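Putative polyphosphate kinase 2 family protein (Arthrobacter aurescens, PDB 3RHF) probably acts as a polyphosphate kinase of the PPK2 family, moving phosphate between polyphosphate and nucleotides on a P-loop-type alpha/beta fold. Local coordinates at residues I188-R200 with Y210-D222. Numbering follows the deposited sequence.
With PO4 (phosphate ion), chain H.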
# COMPACT_ATOMS: atom_id res chain seq x y z
N ILE A 188 16.88 10.56 -15.34
CA ILE A 188 18.03 9.72 -15.63
C ILE A 188 18.56 10.10 -16.99
O ILE A 188 17.81 10.64 -17.82
CB ILE A 188 17.73 8.21 -15.56
CG1 ILE A 188 16.66 7.80 -16.59
CG2 ILE A 188 17.35 7.84 -14.10
CD1 ILE A 188 16.31 6.31 -16.59
N SER A 189 19.85 9.85 -17.18
CA SER A 189 20.51 10.09 -18.46
C SER A 189 20.08 9.05 -19.49
O SER A 189 19.71 7.92 -19.13
CB SER A 189 22.01 10.05 -18.30
OG SER A 189 22.43 8.74 -18.05
N LYS A 190 20.10 9.42 -20.77
CA LYS A 190 19.83 8.45 -21.87
C LYS A 190 20.70 7.18 -21.76
O LYS A 190 20.22 6.09 -22.03
CB LYS A 190 19.97 9.09 -23.26
CG LYS A 190 19.29 8.27 -24.42
CD LYS A 190 19.72 8.76 -25.80
CE LYS A 190 18.91 8.10 -26.96
NZ LYS A 190 19.16 8.65 -28.35
N ASP A 191 21.93 7.29 -21.28
CA ASP A 191 22.74 6.08 -21.10
C ASP A 191 22.34 5.19 -19.94
O ASP A 191 22.38 3.96 -20.05
CB ASP A 191 24.21 6.43 -20.95
CG ASP A 191 24.84 6.84 -22.24
OD1 ASP A 191 24.28 6.45 -23.33
OD2 ASP A 191 25.89 7.56 -22.14
N GLU A 192 22.00 5.82 -18.81
CA GLU A 192 21.42 5.09 -17.67
C GLU A 192 20.21 4.25 -18.07
O GLU A 192 20.08 3.11 -17.62
CB GLU A 192 21.04 6.05 -16.53
CG GLU A 192 20.74 5.36 -15.20
CD GLU A 192 21.90 4.54 -14.63
OE1 GLU A 192 23.08 4.91 -14.83
OE2 GLU A 192 21.63 3.52 -13.98
N GLN A 193 19.33 4.79 -18.92
CA GLN A 193 18.20 4.01 -19.38
C GLN A 193 18.68 2.75 -20.12
O GLN A 193 18.17 1.64 -19.90
CB GLN A 193 17.32 4.82 -20.30
CG GLN A 193 15.91 4.52 -20.19
CD GLN A 193 15.22 4.26 -21.50
OE1 GLN A 193 15.82 3.74 -22.42
NE2 GLN A 193 13.88 4.52 -21.54
N LYS A 194 19.64 2.95 -21.01
CA LYS A 194 20.24 1.86 -21.77
C LYS A 194 20.83 0.82 -20.82
O LYS A 194 20.57 -0.37 -20.96
CB LYS A 194 21.28 2.38 -22.78
CG LYS A 194 22.15 1.30 -23.39
CD LYS A 194 22.60 1.60 -24.85
CE LYS A 194 23.58 2.76 -25.00
NZ LYS A 194 24.06 2.85 -26.44
N LYS A 195 21.60 1.28 -19.85
CA LYS A 195 22.18 0.39 -18.84
C LYS A 195 21.07 -0.40 -18.12
O LYS A 195 21.21 -1.58 -17.84
CB LYS A 195 22.98 1.23 -17.85
CG LYS A 195 24.00 0.46 -17.00
CD LYS A 195 24.56 1.30 -15.81
CE LYS A 195 25.03 0.46 -14.56
NZ LYS A 195 25.22 1.35 -13.33
N ARG A 196 19.95 0.26 -17.85
CA ARG A 196 18.87 -0.40 -17.15
C ARG A 196 18.12 -1.42 -18.02
O ARG A 196 17.79 -2.50 -17.53
CB ARG A 196 17.94 0.61 -16.45
CG ARG A 196 18.65 1.26 -15.28
CD ARG A 196 17.87 2.35 -14.60
NE ARG A 196 18.70 3.09 -13.64
CZ ARG A 196 18.23 3.96 -12.75
NH1 ARG A 196 16.94 4.21 -12.66
NH2 ARG A 196 19.05 4.63 -12.00
N LEU A 197 17.85 -1.10 -19.29
CA LEU A 197 17.15 -2.06 -20.15
C LEU A 197 18.04 -3.27 -20.38
O LEU A 197 17.56 -4.42 -20.39
CB LEU A 197 16.75 -1.45 -21.48
CG LEU A 197 15.65 -0.40 -21.44
CD1 LEU A 197 15.62 0.29 -22.78
CD2 LEU A 197 14.30 -1.01 -21.11
N ILE A 198 19.33 -3.03 -20.54
CA ILE A 198 20.26 -4.14 -20.69
C ILE A 198 20.25 -5.04 -19.47
O ILE A 198 20.23 -6.25 -19.59
CB ILE A 198 21.70 -3.66 -20.94
CG1 ILE A 198 21.89 -3.22 -22.38
CG2 ILE A 198 22.70 -4.78 -20.64
CD1 ILE A 198 23.22 -2.41 -22.61
N ALA A 199 20.26 -4.42 -18.29
CA ALA A 199 20.16 -5.20 -17.03
C ALA A 199 18.86 -6.03 -16.96
O ALA A 199 18.87 -7.17 -16.50
CB ALA A 199 20.36 -4.33 -15.81
N ARG A 200 17.76 -5.54 -17.51
CA ARG A 200 16.58 -6.41 -17.52
C ARG A 200 16.77 -7.64 -18.39
O ARG A 200 16.34 -8.76 -18.04
CB ARG A 200 15.36 -5.66 -17.98
CG ARG A 200 15.08 -4.50 -17.09
CD ARG A 200 13.72 -3.98 -17.33
NE ARG A 200 13.33 -2.99 -16.34
CZ ARG A 200 12.33 -2.15 -16.54
NH1 ARG A 200 11.67 -2.19 -17.70
NH2 ARG A 200 11.98 -1.26 -15.61
N TYR A 210 10.57 -6.65 -19.38
CA TYR A 210 11.16 -5.94 -20.51
C TYR A 210 10.07 -5.62 -21.54
O TYR A 210 9.23 -6.46 -21.84
CB TYR A 210 12.31 -6.72 -21.16
CG TYR A 210 12.79 -6.02 -22.41
CD1 TYR A 210 13.78 -5.06 -22.35
CD2 TYR A 210 12.20 -6.26 -23.63
CE1 TYR A 210 14.19 -4.38 -23.47
CE2 TYR A 210 12.60 -5.61 -24.75
CZ TYR A 210 13.60 -4.66 -24.68
OH TYR A 210 14.01 -4.03 -25.86
N SER A 211 10.06 -4.40 -22.05
CA SER A 211 9.08 -4.01 -23.05
C SER A 211 9.77 -3.41 -24.26
O SER A 211 10.55 -2.45 -24.13
CB SER A 211 8.11 -3.00 -22.47
OG SER A 211 7.13 -2.70 -23.44
N ARG A 212 9.50 -3.97 -25.44
CA ARG A 212 10.02 -3.41 -26.67
C ARG A 212 9.66 -1.93 -26.77
O ARG A 212 10.45 -1.14 -27.28
CB ARG A 212 9.46 -4.16 -27.88
CG ARG A 212 9.60 -3.39 -29.23
CD ARG A 212 11.05 -3.24 -29.71
NE ARG A 212 11.66 -4.53 -30.02
CZ ARG A 212 11.42 -5.25 -31.12
NH1 ARG A 212 10.59 -4.81 -32.05
NH2 ARG A 212 12.03 -6.43 -31.29
N GLY A 213 8.45 -1.58 -26.31
CA GLY A 213 8.00 -0.20 -26.27
C GLY A 213 8.99 0.79 -25.66
O GLY A 213 9.01 1.97 -26.06
N ASP A 214 9.79 0.35 -24.70
CA ASP A 214 10.80 1.23 -24.11
C ASP A 214 11.97 1.47 -25.06
O ASP A 214 12.59 2.53 -25.02
CB ASP A 214 11.34 0.65 -22.78
CG ASP A 214 10.31 0.70 -21.65
OD1 ASP A 214 9.49 1.62 -21.61
OD2 ASP A 214 10.34 -0.20 -20.80
N LEU A 215 12.28 0.50 -25.89
CA LEU A 215 13.33 0.67 -26.88
C LEU A 215 12.82 1.62 -27.99
O LEU A 215 13.50 2.60 -28.33
CB LEU A 215 13.77 -0.70 -27.43
CG LEU A 215 14.82 -0.74 -28.54
CD1 LEU A 215 16.05 0.06 -28.13
CD2 LEU A 215 15.19 -2.16 -28.89
N ALA A 216 11.62 1.34 -28.52
CA ALA A 216 10.93 2.25 -29.45
C ALA A 216 11.15 3.70 -29.06
O ALA A 216 11.68 4.48 -29.83
CB ALA A 216 9.42 1.94 -29.50
N GLU A 217 10.79 4.06 -27.84
CA GLU A 217 10.74 5.46 -27.46
C GLU A 217 12.10 6.10 -27.21
O GLU A 217 12.17 7.32 -27.12
CB GLU A 217 9.82 5.67 -26.25
CG GLU A 217 8.38 5.11 -26.42
CD GLU A 217 7.31 6.13 -26.86
OE1 GLU A 217 7.63 7.15 -27.51
OE2 GLU A 217 6.13 5.89 -26.54
N ARG A 218 13.18 5.32 -27.11
CA ARG A 218 14.53 5.92 -27.03
C ARG A 218 14.79 6.79 -28.25
O ARG A 218 15.47 7.81 -28.17
CB ARG A 218 15.64 4.86 -26.95
CG ARG A 218 15.76 4.13 -25.64
CD ARG A 218 16.89 3.09 -25.63
NE ARG A 218 18.23 3.65 -25.87
CZ ARG A 218 18.91 4.42 -25.01
NH1 ARG A 218 20.11 4.87 -25.33
NH2 ARG A 218 18.40 4.73 -23.82
N ALA A 219 14.26 6.37 -29.39
CA ALA A 219 14.36 7.13 -30.61
C ALA A 219 13.80 8.55 -30.39
O ALA A 219 14.26 9.50 -31.01
CB ALA A 219 13.64 6.40 -31.75
N TYR A 220 12.85 8.70 -29.47
CA TYR A 220 12.26 9.99 -29.20
C TYR A 220 12.79 10.68 -27.96
O TYR A 220 12.23 11.69 -27.51
CB TYR A 220 10.75 9.86 -29.16
CG TYR A 220 10.14 9.42 -30.48
CD1 TYR A 220 9.79 10.34 -31.45
CD2 TYR A 220 9.94 8.08 -30.75
CE1 TYR A 220 9.23 9.92 -32.68
CE2 TYR A 220 9.39 7.64 -31.96
CZ TYR A 220 9.04 8.56 -32.91
OH TYR A 220 8.52 8.11 -34.09
N TRP A 221 13.92 10.22 -27.45
CA TRP A 221 14.42 10.71 -26.17
C TRP A 221 14.56 12.23 -26.03
O TRP A 221 14.23 12.79 -24.99
CB TRP A 221 15.74 10.03 -25.78
CG TRP A 221 16.24 10.44 -24.41
CD1 TRP A 221 16.90 11.57 -24.10
CD2 TRP A 221 16.07 9.73 -23.18
NE1 TRP A 221 17.19 11.61 -22.76
CE2 TRP A 221 16.68 10.49 -22.18
CE3 TRP A 221 15.47 8.51 -22.84
CZ2 TRP A 221 16.74 10.09 -20.86
CZ3 TRP A 221 15.50 8.11 -21.53
CH2 TRP A 221 16.12 8.91 -20.54
N ASP A 222 15.09 12.91 -27.04
CA ASP A 222 15.36 14.33 -26.87
C ASP A 222 14.07 15.12 -26.98
O ASP A 222 13.98 16.19 -26.39
CB ASP A 222 16.42 14.84 -27.86
CG ASP A 222 17.82 14.23 -27.62
OD1 ASP A 222 18.35 14.28 -26.47
OD2 ASP A 222 18.38 13.70 -28.61
P PO4 H . 14.04 -2.87 -12.26
O1 PO4 H . 14.31 -3.29 -13.71
O2 PO4 H . 13.67 -4.12 -11.49
O3 PO4 H . 15.28 -2.35 -11.54
O4 PO4 H . 12.98 -1.76 -12.25
O HOH W 1 11.52 -2.53 -20.40
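R218 of helix 212-218 sits as a knob among K190, Q193, K194 and L197 of helix 190-202. The pair forms a near-antiparallel helical hairpin, with segment axes at 158°, projecting from the parallel sheet. Its place is consistent with the lid of P-loop kinases. R218 NH2 donates to K190 O at 2.9 Å and to Q193 OE1 at 3.1 Å. Both acceptors lie in the guanidinium plane, but the bond to Q193 meets OE1 from above its carbonyl plane. K190 CE and K194 CB lie over opposite faces of the R218 guanidinium, both toward its rim. R218 NH1 is hydrogen-bonded to S289 O of the second subunit.

W221 lies flat against K190. K190 CB stands 3.8 Å from the centroid of the five-membered ring of W221, a CH-pi contact. With CG anti to the backbone N (chi1 -176°), the indole reaches back to helix 190-202, and Q193 CG touches W221 CZ3 at 3.9 Å. Cutting W221 back to an alanine would probably leave K190 CB without its aromatic face and open a gap beside Q193 CG.

Toward R200, L197 CD2 touches D214 CB at 3.8 Å and also meets Y210 CE1. Y210 OH is hydrogen-bonded to E282 OE2 of the second subunit. R200 NH1 and D214 OD2 form a long salt bridge. A water accepts from S211 N and, weakly, from R200 NH1, and donates to D214 OD2. The phosphate ion probably comes from the crystallisation liquor; R200 NE donates in plane to its O1 at 2.8 Å.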